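Local coordinates for d-3-phosphoglycerate dehydrogenase oxidoreductase protein (Ralstonia solanacearum, PDB 3GG9), which probably acts as an NAD-dependent D-3-phosphoglycerate dehydrogenase, a member of the D-isomer specific 2-hydroxyacid dehydrogenase family, at residues 114-119 with 180-185; 174-179 with 201-206. All blocks are in the same frame, centred on the assembly; numbering follows the deposited sequence. Where two conformers were deposited one is given.

Going from the N terminus, the chain first passes through 114-119 on helix 109-123, then the adjacent segments 174-179 and 180-185, and last 201-206. Contact 1 closes a loop of 60 residues when 180-185 comes back to 114-119. Contact 2 starts inside that loop and closes 21 residues after 179, beyond it, so the two cross. Helix 170-181 serves both: its end and the turn after it meet helix 109-123 in contact 1, while its middle receives the run into the short, weakly bonded edge strand at about 204-205 in contact 2. The contacts also touch directly, through a probable hydrogen bond from M184 N to G179 O and packing of W116 CH2 on G179 CA.

Contact 1: residues 114-119 with 180-185; sequences LTWALV and RAFGMN
W116 reaches from helix 109-123 to F182 and M184, and its indole makes the contacts from this helix. CB already heads for 180-185, and with CG roughly anti to the backbone N (chi1 -153°) the ring is carried out to the turn that follows helix 170-181. NE1 is the first atom to arrive: it lies over one face of the F182 ring, 3.5 Å from F182 CE2. Further round the indole, W116 CZ2 touches both partners, 4.1 Å from F182 CD2 and equally far from M184 SD. W116 CH2, at the far end, comes closer to the sulfur, 3.7 Å from M184 SD. The two aromatic rings are oblique, their planes at 44° and the W116 five-membered ring centroid 5.1 Å from that of F182. The sulfur instead meets the indole's edge, SD lying 77° off the normal of the six-membered ring, a Met-aromatic contact. Here the chain leaves helix 170-181, which follows the first strand, 162-166, of the Rossmann-type fold, for strand 185-189: G183 takes positive phi in a Schellman motif, with G183 N bonded to R180 O at 3.0 Å. The turn lets F182 and M184, either side of G183 in sequence, both point their CB toward W116. Y178 adds an edge-to-face ring to the indole, and L163 of strand 162-166 packs against both W116 and M184. The second subunit completes the cluster, for its Y178 stacks on F182 and its F182 meets W116.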
# COMPACT_ATOMS: atom_id res chain seq x y z
N LEU A 114 -2.71 1.33 8.64
CA LEU A 114 -1.55 2.07 8.09
C LEU A 114 -0.31 1.18 8.05
O LEU A 114 0.44 1.21 7.07
CB LEU A 114 -1.31 3.31 8.92
CG LEU A 114 -0.32 4.33 8.32
CD1 LEU A 114 1.15 4.05 8.73
CD2 LEU A 114 -0.45 4.43 6.77
N THR A 115 -0.05 0.46 9.13
CA THR A 115 1.00 -0.57 9.16
C THR A 115 0.95 -1.52 7.96
O THR A 115 1.96 -1.78 7.31
CB THR A 115 0.96 -1.40 10.48
OG1 THR A 115 1.09 -0.50 11.58
CG2 THR A 115 2.10 -2.42 10.53
N TRP A 116 -0.24 -2.02 7.66
CA TRP A 116 -0.41 -2.95 6.55
C TRP A 116 -0.27 -2.30 5.19
O TRP A 116 0.22 -2.92 4.26
CB TRP A 116 -1.79 -3.65 6.62
CG TRP A 116 -1.69 -4.97 5.95
CD1 TRP A 116 -2.19 -5.31 4.73
CD2 TRP A 116 -0.95 -6.11 6.41
NE1 TRP A 116 -1.85 -6.63 4.43
CE2 TRP A 116 -1.08 -7.13 5.45
CE3 TRP A 116 -0.20 -6.37 7.57
CZ2 TRP A 116 -0.48 -8.39 5.60
CZ3 TRP A 116 0.40 -7.62 7.72
CH2 TRP A 116 0.25 -8.61 6.75
N ALA A 117 -0.70 -1.04 5.09
CA ALA A 117 -0.56 -0.27 3.86
C ALA A 117 0.92 -0.16 3.53
O ALA A 117 1.32 -0.29 2.39
CB ALA A 117 -1.20 1.13 4.05
N LEU A 118 1.73 0.05 4.57
CA LEU A 118 3.20 0.12 4.41
C LEU A 118 3.86 -1.22 4.07
O LEU A 118 4.77 -1.26 3.27
CB LEU A 118 3.84 0.71 5.66
CG LEU A 118 3.74 2.22 5.86
CD1 LEU A 118 4.37 2.59 7.18
CD2 LEU A 118 4.43 2.94 4.70
N VAL A 119 3.41 -2.30 4.71
CA VAL A 119 3.81 -3.67 4.35
C VAL A 119 3.60 -3.95 2.87
O VAL A 119 4.53 -4.37 2.21
CB VAL A 119 3.03 -4.80 5.19
CG1 VAL A 119 3.33 -6.15 4.64
CG2 VAL A 119 3.43 -4.73 6.63
N ARG A 180 -2.62 -13.38 8.78
CA ARG A 180 -3.33 -14.65 8.66
C ARG A 180 -4.28 -14.65 7.45
O ARG A 180 -4.34 -15.62 6.69
CB ARG A 180 -4.11 -14.96 9.95
CG ARG A 180 -4.54 -16.42 10.06
CD ARG A 180 -3.69 -17.21 11.06
NE ARG A 180 -2.30 -17.38 10.65
CZ ARG A 180 -1.38 -18.05 11.34
NH1 ARG A 180 -1.70 -18.63 12.49
NH2 ARG A 180 -0.13 -18.14 10.89
N ALA A 181 -5.01 -13.55 7.26
CA ALA A 181 -5.93 -13.45 6.13
C ALA A 181 -5.22 -13.37 4.78
O ALA A 181 -5.79 -13.73 3.76
CB ALA A 181 -6.86 -12.30 6.30
N PHE A 182 -3.98 -12.90 4.76
CA PHE A 182 -3.18 -12.99 3.54
C PHE A 182 -2.47 -14.34 3.33
O PHE A 182 -1.78 -14.53 2.33
CB PHE A 182 -2.19 -11.80 3.41
CG PHE A 182 -2.83 -10.58 2.80
CD1 PHE A 182 -2.63 -10.28 1.46
CD2 PHE A 182 -3.70 -9.77 3.53
CE1 PHE A 182 -3.25 -9.19 0.86
CE2 PHE A 182 -4.34 -8.66 2.92
CZ PHE A 182 -4.11 -8.39 1.58
N GLY A 183 -2.67 -15.28 4.26
CA GLY A 183 -2.04 -16.61 4.16
C GLY A 183 -0.56 -16.62 4.54
O GLY A 183 0.20 -17.48 4.07
N MET A 184 -0.14 -15.68 5.39
CA MET A 184 1.23 -15.61 5.89
C MET A 184 1.41 -16.58 7.08
O MET A 184 0.43 -16.99 7.70
CB MET A 184 1.60 -14.18 6.31
CG MET A 184 1.48 -13.12 5.20
SD MET A 184 2.20 -11.52 5.66
CE MET A 184 3.96 -11.83 5.41
N ASN A 185 2.65 -16.99 7.32
CA ASN A 185 3.05 -17.71 8.54
C ASN A 185 3.31 -16.71 9.67
O ASN A 185 4.34 -16.04 9.70
CB ASN A 185 4.29 -18.58 8.23
CG ASN A 185 4.70 -19.47 9.40
OD1 ASN A 185 3.86 -20.11 10.04
ND2 ASN A 185 6.01 -19.53 9.68

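Contact 2: residues 174-179 with 201-206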
# COMPACT_ATOMS: atom_id res chain seq x y z
N LEU A 174 -4.45 -6.85 15.56
CA LEU A 174 -5.08 -6.57 14.25
C LEU A 174 -4.17 -6.92 13.08
O LEU A 174 -4.58 -7.53 12.08
CB LEU A 174 -5.53 -5.12 14.19
CG LEU A 174 -6.73 -4.73 15.07
CD1 LEU A 174 -7.06 -3.25 14.92
CD2 LEU A 174 -7.98 -5.61 14.81
N VAL A 175 -2.91 -6.49 13.18
CA VAL A 175 -1.94 -6.75 12.15
C VAL A 175 -1.56 -8.22 12.00
O VAL A 175 -1.41 -8.70 10.88
CB VAL A 175 -0.64 -5.91 12.37
CG1 VAL A 175 0.41 -6.28 11.35
CG2 VAL A 175 -0.99 -4.44 12.29
N ALA A 176 -1.48 -8.95 13.12
CA ALA A 176 -1.39 -10.41 13.08
C ALA A 176 -2.57 -11.06 12.31
O ALA A 176 -2.37 -12.01 11.53
CB ALA A 176 -1.27 -11.00 14.50
N GLY A 177 -3.78 -10.54 12.53
CA GLY A 177 -4.99 -10.97 11.81
C GLY A 177 -4.92 -10.74 10.30
O GLY A 177 -5.30 -11.60 9.51
N TYR A 178 -4.42 -9.57 9.89
CA TYR A 178 -4.21 -9.28 8.47
C TYR A 178 -3.27 -10.29 7.82
O TYR A 178 -3.50 -10.75 6.68
CB TYR A 178 -3.66 -7.86 8.29
CG TYR A 178 -4.54 -6.74 8.83
CD1 TYR A 178 -3.98 -5.55 9.25
CD2 TYR A 178 -5.95 -6.87 8.89
CE1 TYR A 178 -4.77 -4.50 9.74
CE2 TYR A 178 -6.74 -5.84 9.39
CZ TYR A 178 -6.15 -4.65 9.80
OH TYR A 178 -6.92 -3.62 10.28
N GLY A 179 -2.18 -10.58 8.53
CA GLY A 179 -1.19 -11.56 8.08
C GLY A 179 -1.83 -12.90 7.81
O GLY A 179 -1.64 -13.47 6.75
N ASP A 201 -5.18 -16.86 20.97
CA ASP A 201 -5.72 -16.44 19.67
C ASP A 201 -5.32 -17.36 18.51
O ASP A 201 -5.68 -17.11 17.36
CB ASP A 201 -5.26 -15.02 19.34
CG ASP A 201 -6.01 -13.96 20.11
OD1 ASP A 201 -7.05 -14.25 20.74
OD2 ASP A 201 -5.56 -12.80 20.07
N GLY A 202 -4.57 -18.41 18.81
CA GLY A 202 -4.19 -19.40 17.80
C GLY A 202 -2.93 -19.03 17.04
O GLY A 202 -2.63 -19.62 16.01
N PHE A 203 -2.18 -18.05 17.54
CA PHE A 203 -0.93 -17.69 16.89
C PHE A 203 0.24 -18.41 17.51
O PHE A 203 0.29 -18.62 18.73
CB PHE A 203 -0.72 -16.17 16.93
CG PHE A 203 -1.64 -15.41 16.01
CD1 PHE A 203 -2.74 -14.74 16.50
CD2 PHE A 203 -1.42 -15.42 14.63
CE1 PHE A 203 -3.62 -14.06 15.65
CE2 PHE A 203 -2.30 -14.74 13.76
CZ PHE A 203 -3.39 -14.06 14.28
N ALA A 204 1.17 -18.82 16.65
CA ALA A 204 2.46 -19.36 17.07
C ALA A 204 3.32 -18.27 17.70
O ALA A 204 3.31 -17.11 17.26
CB ALA A 204 3.16 -19.95 15.89
N VAL A 205 4.07 -18.65 18.73
CA VAL A 205 4.98 -17.75 19.40
C VAL A 205 6.38 -18.18 19.00
O VAL A 205 6.68 -19.36 19.02
CB VAL A 205 4.76 -17.81 20.94
CG1 VAL A 205 5.86 -17.10 21.70
CG2 VAL A 205 3.42 -17.20 21.26
N ALA A 206 7.21 -17.22 18.60
CA ALA A 206 8.57 -17.51 18.21
C ALA A 206 9.37 -18.10 19.38
O ALA A 206 9.11 -17.77 20.53
CB ALA A 206 9.24 -16.24 17.68
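The backbones of A176 and F203 come nearest here, with their CA atoms 8.2 Å apart, as the chain on its way into the short, weakly bonded edge strand at about 204-205 passes the middle of helix 170-181; the gap is bridged by one phenyl ring. F203 has CG anti to its carbonyl carbon and beside its N (chi1 -72°), which sends the ring across to the helix. There it presents one face to the methyl of A176. A176 CB stands 4.0 Å from the centroid of the F203 ring and 21° off the normal, a CH-pi contact, displaced toward the rim; the ring atom nearest to it is F203 CZ, at 3.7 Å. The far end of the same ring also lies against the helix backbone: F203 CE2 comes 3.5 Å from A176 O, and F203 CZ comes 4.0 Å from G177 N. No hydrogen bond links the two segments, so the touch is one of methyl and peptide on an aromatic ring. In the Rossmann-type fold, helix 170-181 joins strand 162-166 to strand 185-189, and helix 192-200 joins the latter to strand 204-205, one of the two outermost strands of the parallel sheet; F203 packs the entry to that edge strand against helix 170-181. Just before it, G202 takes positive phi in a Schellman motif at the end of helix 192-200. V186 of strand 185-189 touches both A176 and F203, and V188 touches F203. A204 and A206 hydrogen-bond through their backbones to V188, while D201 OD2 bonds to Y168 OH, and Y168 also packs against A176.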